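Local coordinates for protein phosphatidylinositol-specific phospholipase C (Listeria monocytogenes, PDB 2PLC) that is a member of the phosphatidylinositol-specific phospholipase C family, with a fold of the TIM-barrel type, at residues T14-L19 against T100-L105; Q52-G57 against E87-F92. All coordinates share one frame; numbering follows the deposited sequence.

Contact 1: T14-L19 against T100-L105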
ATOM      1  N   THR A  14       8.089   3.901  17.855  1.00 34.24           N
ATOM      2  CA  THR A  14       8.684   3.714  16.533  1.00 29.52           C
ATOM      3  C   THR A  14       7.924   4.509  15.484  1.00 28.02           C
ATOM      4  O   THR A  14       6.695   4.518  15.477  1.00 29.98           O
ATOM      5  CB  THR A  14       8.692   2.234  16.108  1.00 33.08           C
ATOM      6  OG1 THR A  14       9.319   1.447  17.128  1.00 42.66           O
ATOM      7  CG2 THR A  14       9.468   2.060  14.805  1.00 25.20           C
ATOM      8  N   ASN A  15       8.663   5.204  14.623  1.00 30.04           N
ATOM      9  CA  ASN A  15       8.046   5.992  13.562  1.00 31.50           C
ATOM     10  C   ASN A  15       7.726   5.087  12.374  1.00 27.88           C
ATOM     11  O   ASN A  15       8.408   4.091  12.129  1.00 29.01           O
ATOM     12  CB  ASN A  15       8.963   7.133  13.127  1.00 28.15           C
ATOM     13  CG  ASN A  15       8.257   8.138  12.237  1.00 31.48           C
ATOM     14  OD1 ASN A  15       8.293   8.035  11.016  1.00 36.46           O
ATOM     15  ND2 ASN A  15       7.603   9.112  12.851  1.00 33.50           N
ATOM     16  N   LEU A  16       6.673   5.428  11.649  1.00 24.46           N
ATOM     17  CA  LEU A  16       6.259   4.636  10.504  1.00 26.93           C
ATOM     18  C   LEU A  16       7.338   4.587   9.421  1.00 24.14           C
ATOM     19  O   LEU A  16       7.466   3.591   8.716  1.00 20.97           O
ATOM     20  CB  LEU A  16       4.956   5.202   9.931  1.00 28.24           C
ATOM     21  CG  LEU A  16       3.799   4.246   9.633  1.00 30.41           C
ATOM     22  CD1 LEU A  16       3.466   3.404  10.856  1.00 34.20           C
ATOM     23  CD2 LEU A  16       2.589   5.057   9.216  1.00 26.86           C
ATOM     24  N   ALA A  17       8.128   5.655   9.311  1.00 27.45           N
ATOM     25  CA  ALA A  17       9.196   5.733   8.307  1.00 23.59           C
ATOM     26  C   ALA A  17      10.410   4.871   8.642  1.00 23.04           C
ATOM     27  O   ALA A  17      11.251   4.603   7.784  1.00 26.22           O
ATOM     28  CB  ALA A  17       9.620   7.172   8.105  1.00 22.79           C
ATOM     29  N   ALA A  18      10.492   4.437   9.894  1.00 24.32           N
ATOM     30  CA  ALA A  18      11.591   3.601  10.355  1.00 24.93           C
ATOM     31  C   ALA A  18      11.305   2.108  10.178  1.00 26.10           C
ATOM     32  O   ALA A  18      12.058   1.266  10.673  1.00 23.95           O
ATOM     33  CB  ALA A  18      11.876   3.897  11.814  1.00 30.66           C
ATOM     34  N   LEU A  19      10.245   1.779   9.443  1.00 22.64           N
ATOM     35  CA  LEU A  19       9.863   0.379   9.243  1.00 22.64           C
ATOM     36  C   LEU A  19      10.038  -0.175   7.835  1.00 20.94           C
ATOM     37  O   LEU A  19      10.170   0.569   6.862  1.00 21.62           O
ATOM     38  CB  LEU A  19       8.395   0.178   9.637  1.00 16.12           C
ATOM     39  CG  LEU A  19       7.926   0.487  11.055  1.00 19.94           C
ATOM     40  CD1 LEU A  19       6.414   0.357  11.123  1.00 23.94           C
ATOM     41  CD2 LEU A  19       8.586  -0.452  12.033  1.00 25.48           C
ATOM     42  N   THR A 100      -1.789  -1.286  11.893  1.00 24.34           N
ATOM     43  CA  THR A 100      -2.093  -0.069  11.149  1.00 20.29           C
ATOM     44  C   THR A 100      -1.988  -0.382   9.665  1.00 23.37           C
ATOM     45  O   THR A 100      -1.144  -1.173   9.239  1.00 25.26           O
ATOM     46  CB  THR A 100      -1.153   1.115  11.511  1.00 23.09           C
ATOM     47  OG1 THR A 100      -1.342   2.184  10.569  1.00 27.52           O
ATOM     48  CG2 THR A 100       0.297   0.691  11.499  1.00 34.89           C
ATOM     49  N   ILE A 101      -2.868   0.221   8.879  1.00 29.16           N
ATOM     50  CA  ILE A 101      -2.878  -0.015   7.448  1.00 26.78           C
ATOM     51  C   ILE A 101      -2.714   1.278   6.680  1.00 25.64           C
ATOM     52  O   ILE A 101      -3.316   2.298   7.012  1.00 30.13           O
ATOM     53  CB  ILE A 101      -4.172  -0.754   7.024  1.00 25.62           C
ATOM     54  CG1 ILE A 101      -4.184  -2.143   7.662  1.00 20.79           C
ATOM     55  CG2 ILE A 101      -4.278  -0.856   5.505  1.00 24.32           C
ATOM     56  CD1 ILE A 101      -5.433  -2.922   7.427  1.00 33.41           C
ATOM     57  N   ILE A 102      -1.813   1.243   5.708  1.00 23.78           N
ATOM     58  CA  ILE A 102      -1.556   2.392   4.857  1.00 21.08           C
ATOM     59  C   ILE A 102      -2.323   2.076   3.584  1.00 19.32           C
ATOM     60  O   ILE A 102      -2.137   1.017   2.993  1.00 20.96           O
ATOM     61  CB  ILE A 102      -0.062   2.544   4.568  1.00 18.36           C
ATOM     62  CG1 ILE A 102       0.707   2.616   5.890  1.00 21.04           C
ATOM     63  CG2 ILE A 102       0.182   3.795   3.723  1.00 15.35           C
ATOM     64  CD1 ILE A 102       2.198   2.534   5.736  1.00 22.93           C
ATOM     65  N   MET A 103      -3.188   2.995   3.172  1.00 18.77           N
ATOM     66  CA  MET A 103      -4.014   2.773   2.007  1.00 10.65           C
ATOM     67  C   MET A 103      -3.991   3.865   0.959  1.00 15.65           C
ATOM     68  O   MET A 103      -4.337   5.014   1.222  1.00 19.83           O
ATOM     69  CB  MET A 103      -5.456   2.529   2.457  1.00 17.90           C
ATOM     70  CG  MET A 103      -6.450   2.371   1.323  1.00 20.31           C
ATOM     71  SD  MET A 103      -8.115   2.131   1.941  1.00 29.23           S
ATOM     72  CE  MET A 103      -8.882   3.633   1.410  1.00 25.19           C
ATOM     73  N   ARG A 104      -3.595   3.480  -0.248  1.00 16.40           N
ATOM     74  CA  ARG A 104      -3.567   4.392  -1.372  1.00 14.22           C
ATOM     75  C   ARG A 104      -4.938   4.275  -2.023  1.00 15.94           C
ATOM     76  O   ARG A 104      -5.372   3.176  -2.369  1.00 17.47           O
ATOM     77  CB  ARG A 104      -2.493   3.960  -2.366  1.00 14.90           C
ATOM     78  CG  ARG A 104      -2.487   4.750  -3.649  1.00 14.09           C
ATOM     79  CD  ARG A 104      -1.601   4.092  -4.683  1.00 18.65           C
ATOM     80  NE  ARG A 104      -1.547   4.858  -5.925  1.00 18.81           N
ATOM     81  CZ  ARG A 104      -0.749   4.562  -6.947  1.00 23.32           C
ATOM     82  NH1 ARG A 104       0.054   3.514  -6.880  1.00 23.45           N
ATOM     83  NH2 ARG A 104      -0.719   5.342  -8.019  1.00 30.31           N
ATOM     84  N   LEU A 105      -5.651   5.390  -2.103  1.00 15.83           N
ATOM     85  CA  LEU A 105      -6.967   5.404  -2.721  1.00 17.91           C
ATOM     86  C   LEU A 105      -6.848   6.268  -3.959  1.00 19.03           C
ATOM     87  O   LEU A 105      -6.676   7.480  -3.869  1.00 26.26           O
ATOM     88  CB  LEU A 105      -8.017   5.964  -1.760  1.00 19.71           C
ATOM     89  CG  LEU A 105      -9.432   6.135  -2.322  1.00 26.86           C
ATOM     90  CD1 LEU A 105      -9.952   4.813  -2.862  1.00 25.75           C
ATOM     91  CD2 LEU A 105     -10.350   6.668  -1.237  1.00 25.60           C
TER
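The first side-chain torsion of Leu-16 is not staggered (chi1 -132°), and it brings the two methyls of the residue, which sits in the short 3-10 turn 16-17, against Thr-100 and Ile-102 at the start of strand 101-107. Ile-102 comes to meet it with CD1 at the tip of an extended CG1 arm (chi2 170°). One branch of the leucine serves each partner: CD1 lies 4.2 Å from Thr-100 CG2, while CD2 sits 4.3 Å from Ile-102 CD1. Only methyl groups meet here, and the two backbones stay well apart, with 9.6 Å between the CA atoms of Leu-16 and Thr-100. Leu-16 supplies about half of the 108 Å² buried. An Asx turn shapes the backbone that presents it: Ala-17 N donates to Asn-15 OD1 at 2.9 Å, nearly straight (162°). In the 3-10 turn itself, Ala-18 N bonds to Asn-15 O at 3.1 Å. The asparagine's ND2 goes elsewhere, to Ile-142 O. Leu-16 also touches Leu-153 of the neighbouring strand 152-157. Ile-101, in contrast, faces helix 82-95 outside the sheet, which puts Ile-102 on the inner side. The arrangement is consistent with the lead-in segment before strand 20-24 packing over the N-terminal end of strand 101-107 inside a TIM barrel.

Contact 2: Q52-G57 against E87-F92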
ATOM      1  N   GLN A  52      -7.115 -12.171   3.036  1.00 22.69           N
ATOM      2  CA  GLN A  52      -6.004 -13.106   3.159  1.00 24.59           C
ATOM      3  C   GLN A  52      -4.674 -12.365   3.209  1.00 24.62           C
ATOM      4  O   GLN A  52      -3.758 -12.774   3.922  1.00 31.25           O
ATOM      5  CB  GLN A  52      -5.993 -14.087   1.992  1.00 29.78           C
ATOM      6  CG  GLN A  52      -7.235 -14.925   1.882  1.00 38.33           C
ATOM      7  CD  GLN A  52      -7.104 -15.988   0.825  1.00 40.73           C
ATOM      8  OE1 GLN A  52      -7.303 -17.170   1.096  1.00 52.26           O
ATOM      9  NE2 GLN A  52      -6.748 -15.581  -0.391  1.00 35.78           N
ATOM     10  N   GLN A  53      -4.573 -11.289   2.431  1.00 20.95           N
ATOM     11  CA  GLN A  53      -3.361 -10.476   2.373  1.00 21.44           C
ATOM     12  C   GLN A  53      -3.074  -9.826   3.723  1.00 18.67           C
ATOM     13  O   GLN A  53      -1.929  -9.797   4.178  1.00 20.80           O
ATOM     14  CB  GLN A  53      -3.500  -9.394   1.307  1.00 15.04           C
ATOM     15  CG  GLN A  53      -3.564  -9.912  -0.119  1.00 11.37           C
ATOM     16  CD  GLN A  53      -3.758  -8.794  -1.122  1.00 18.59           C
ATOM     17  OE1 GLN A  53      -3.228  -7.695  -0.948  1.00 21.26           O
ATOM     18  NE2 GLN A  53      -4.532  -9.060  -2.173  1.00 13.00           N
ATOM     19  N   LEU A  54      -4.122  -9.327   4.371  1.00 14.42           N
ATOM     20  CA  LEU A  54      -3.973  -8.695   5.677  1.00 17.77           C
ATOM     21  C   LEU A  54      -3.487  -9.716   6.700  1.00 12.57           C
ATOM     22  O   LEU A  54      -2.547  -9.450   7.442  1.00 23.77           O
ATOM     23  CB  LEU A  54      -5.291  -8.055   6.121  1.00 15.75           C
ATOM     24  CG  LEU A  54      -5.807  -6.908   5.243  1.00 20.30           C
ATOM     25  CD1 LEU A  54      -7.096  -6.339   5.822  1.00 15.81           C
ATOM     26  CD2 LEU A  54      -4.751  -5.822   5.126  1.00 14.23           C
ATOM     27  N   GLU A  55      -4.102 -10.894   6.714  1.00 19.81           N
ATOM     28  CA  GLU A  55      -3.693 -11.948   7.640  1.00 22.91           C
ATOM     29  C   GLU A  55      -2.283 -12.460   7.338  1.00 21.15           C
ATOM     30  O   GLU A  55      -1.622 -13.014   8.213  1.00 23.85           O
ATOM     31  CB  GLU A  55      -4.674 -13.123   7.615  1.00 26.80           C
ATOM     32  CG  GLU A  55      -6.029 -12.825   8.223  1.00 36.77           C
ATOM     33  CD  GLU A  55      -6.690 -14.067   8.812  1.00 44.73           C
ATOM     34  OE1 GLU A  55      -6.582 -15.161   8.203  1.00 47.29           O
ATOM     35  OE2 GLU A  55      -7.312 -13.943   9.894  1.00 38.58           O
ATOM     36  N   ALA A  56      -1.838 -12.285   6.093  1.00 22.17           N
ATOM     37  CA  ALA A  56      -0.505 -12.710   5.676  1.00 14.12           C
ATOM     38  C   ALA A  56       0.568 -11.690   6.073  1.00 18.12           C
ATOM     39  O   ALA A  56       1.765 -11.950   5.933  1.00 17.97           O
ATOM     40  CB  ALA A  56      -0.475 -12.952   4.173  1.00 13.77           C
ATOM     41  N   GLY A  57       0.143 -10.517   6.533  1.00 16.61           N
ATOM     42  CA  GLY A  57       1.107  -9.511   6.940  1.00 11.15           C
ATOM     43  C   GLY A  57       1.158  -8.246   6.107  1.00 13.21           C
ATOM     44  O   GLY A  57       1.870  -7.314   6.466  1.00 14.29           O
ATOM     45  N   GLU A  87     -15.291  -2.261   4.873  1.00 13.26           N
ATOM     46  CA  GLU A  87     -15.810  -3.148   5.909  1.00 15.22           C
ATOM     47  C   GLU A  87     -14.808  -4.243   6.238  1.00 19.54           C
ATOM     48  O   GLU A  87     -14.666  -4.645   7.394  1.00 28.09           O
ATOM     49  CB  GLU A  87     -17.145  -3.769   5.508  1.00 18.93           C
ATOM     50  CG  GLU A  87     -17.578  -4.856   6.475  1.00 18.37           C
ATOM     51  CD  GLU A  87     -19.040  -5.166   6.401  1.00 24.29           C
ATOM     52  OE1 GLU A  87     -19.441  -5.939   5.509  1.00 28.75           O
ATOM     53  OE2 GLU A  87     -19.785  -4.640   7.253  1.00 22.67           O
ATOM     54  N   THR A  88     -14.108  -4.719   5.217  1.00 17.05           N
ATOM     55  CA  THR A  88     -13.105  -5.751   5.405  1.00 14.64           C
ATOM     56  C   THR A  88     -11.940  -5.204   6.223  1.00 17.93           C
ATOM     57  O   THR A  88     -11.541  -5.814   7.211  1.00 19.81           O
ATOM     58  CB  THR A  88     -12.584  -6.278   4.052  1.00 19.16           C
ATOM     59  OG1 THR A  88     -13.670  -6.842   3.303  1.00 14.17           O
ATOM     60  CG2 THR A  88     -11.516  -7.347   4.269  1.00 23.57           C
ATOM     61  N   ILE A  89     -11.410  -4.050   5.816  1.00 20.04           N
ATOM     62  CA  ILE A  89     -10.282  -3.420   6.511  1.00 22.50           C
ATOM     63  C   ILE A  89     -10.647  -3.160   7.968  1.00 22.10           C
ATOM     64  O   ILE A  89      -9.892  -3.473   8.889  1.00 26.70           O
ATOM     65  CB  ILE A  89      -9.920  -2.053   5.901  1.00 22.69           C
ATOM     66  CG1 ILE A  89      -9.728  -2.157   4.391  1.00 27.24           C
ATOM     67  CG2 ILE A  89      -8.670  -1.513   6.565  1.00 28.07           C
ATOM     68  CD1 ILE A  89      -8.743  -3.202   3.981  1.00 36.92           C
ATOM     69  N   THR A  90     -11.817  -2.563   8.149  1.00 22.93           N
ATOM     70  CA  THR A  90     -12.350  -2.223   9.457  1.00 25.51           C
ATOM     71  C   THR A  90     -12.542  -3.440  10.363  1.00 26.79           C
ATOM     72  O   THR A  90     -12.214  -3.386  11.546  1.00 33.14           O
ATOM     73  CB  THR A  90     -13.647  -1.440   9.284  1.00 21.30           C
ATOM     74  OG1 THR A  90     -13.325  -0.136   8.797  1.00 33.05           O
ATOM     75  CG2 THR A  90     -14.387  -1.318  10.579  1.00 41.10           C
ATOM     76  N   GLN A  91     -13.050  -4.538   9.811  1.00 26.24           N
ATOM     77  CA  GLN A  91     -13.245  -5.754  10.593  1.00 27.36           C
ATOM     78  C   GLN A  91     -11.904  -6.320  11.043  1.00 28.79           C
ATOM     79  O   GLN A  91     -11.790  -6.867  12.142  1.00 35.77           O
ATOM     80  CB  GLN A  91     -14.017  -6.805   9.791  1.00 35.65           C
ATOM     81  CG  GLN A  91     -15.511  -6.533   9.697  1.00 57.09           C
ATOM     82  CD  GLN A  91     -16.178  -6.429  11.063  1.00 66.86           C
ATOM     83  OE1 GLN A  91     -16.289  -7.419  11.790  1.00 74.85           O
ATOM     84  NE2 GLN A  91     -16.619  -5.227  11.420  1.00 68.46           N
ATOM     85  N   PHE A  92     -10.888  -6.179  10.194  1.00 27.15           N
ATOM     86  CA  PHE A  92      -9.553  -6.670  10.509  1.00 21.45           C
ATOM     87  C   PHE A  92      -8.939  -5.847  11.635  1.00 19.55           C
ATOM     88  O   PHE A  92      -8.344  -6.396  12.562  1.00 24.23           O
ATOM     89  CB  PHE A  92      -8.648  -6.604   9.278  1.00 19.99           C
ATOM     90  CG  PHE A  92      -7.237  -7.029   9.551  1.00 21.74           C
ATOM     91  CD1 PHE A  92      -6.911  -8.374   9.638  1.00 18.18           C
ATOM     92  CD2 PHE A  92      -6.238  -6.083   9.758  1.00 23.21           C
ATOM     93  CE1 PHE A  92      -5.614  -8.776   9.929  1.00 19.42           C
ATOM     94  CE2 PHE A  92      -4.932  -6.475  10.053  1.00 17.38           C
ATOM     95  CZ  PHE A  92      -4.623  -7.825  10.139  1.00 18.28           C
TER
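Leu-54 and Phe-92 carry most of this helix-to-helix packing between two neighbouring helices on the outside of the TIM barrel, 50-55 and 82-95. Leu-54 gives up 94 Å² to the contact and Phe-92 69 Å²; Ile-89 adds a smaller share. With CG anti to the backbone N (chi1 177°), the Phe-92 ring reaches across to helix 50-55 and lays one face against the leucine. There CB of Leu-54 stands 3.8 Å from the centroid of the Phe-92 ring and only 9° off its normal, a well-centred CH-pi contact. The outer end of the leucine lies over the root of the ring, with CD1 3.8 Å from Phe-92 CG. The same methyl reaches 4.0 Å from Ile-89 CD1, one helical turn back, and so touches both Ile-89 and Phe-92 of helix 82-95. Beside it, Glu-55 CG passes 4.4 Å from Phe-92 CE1, and its OE2 makes a long, weak ion pair with Lys-95. Helix 50-55 gives way to a Schellman motif in which Gly-57 takes positive phi. Leu-54 O accepts there from Gly-57 N at 3.0 Å and from Arg-59 NH1, while Phe-92 CZ rests 3.8 Å from Leu-54 O.

From the N terminus the chain passes first through 14-19, just ahead of strand 20-24, then through helix 50-55, strand 60-65, helix 82-95 and strand 101-107. Contact 1 closes the longer loop, spanning 80 residues between its segments; contact 2 closes a shorter one of 29 and is nested wholly inside it. Helix 82-95 is the crossover of a beta-alpha-beta unit joining the parallel neighbours 60-65 and 101-107. The contacts, with centres about 15 Å apart, meet at strand 101-107: contact 1 ties the lead-in segment to its inner side, and Ile-101 on its outer side places CD1 3.6 Å from Ile-89 CG2 and 3.8 Å from Leu-54 CD2, seating both helices on the barrel.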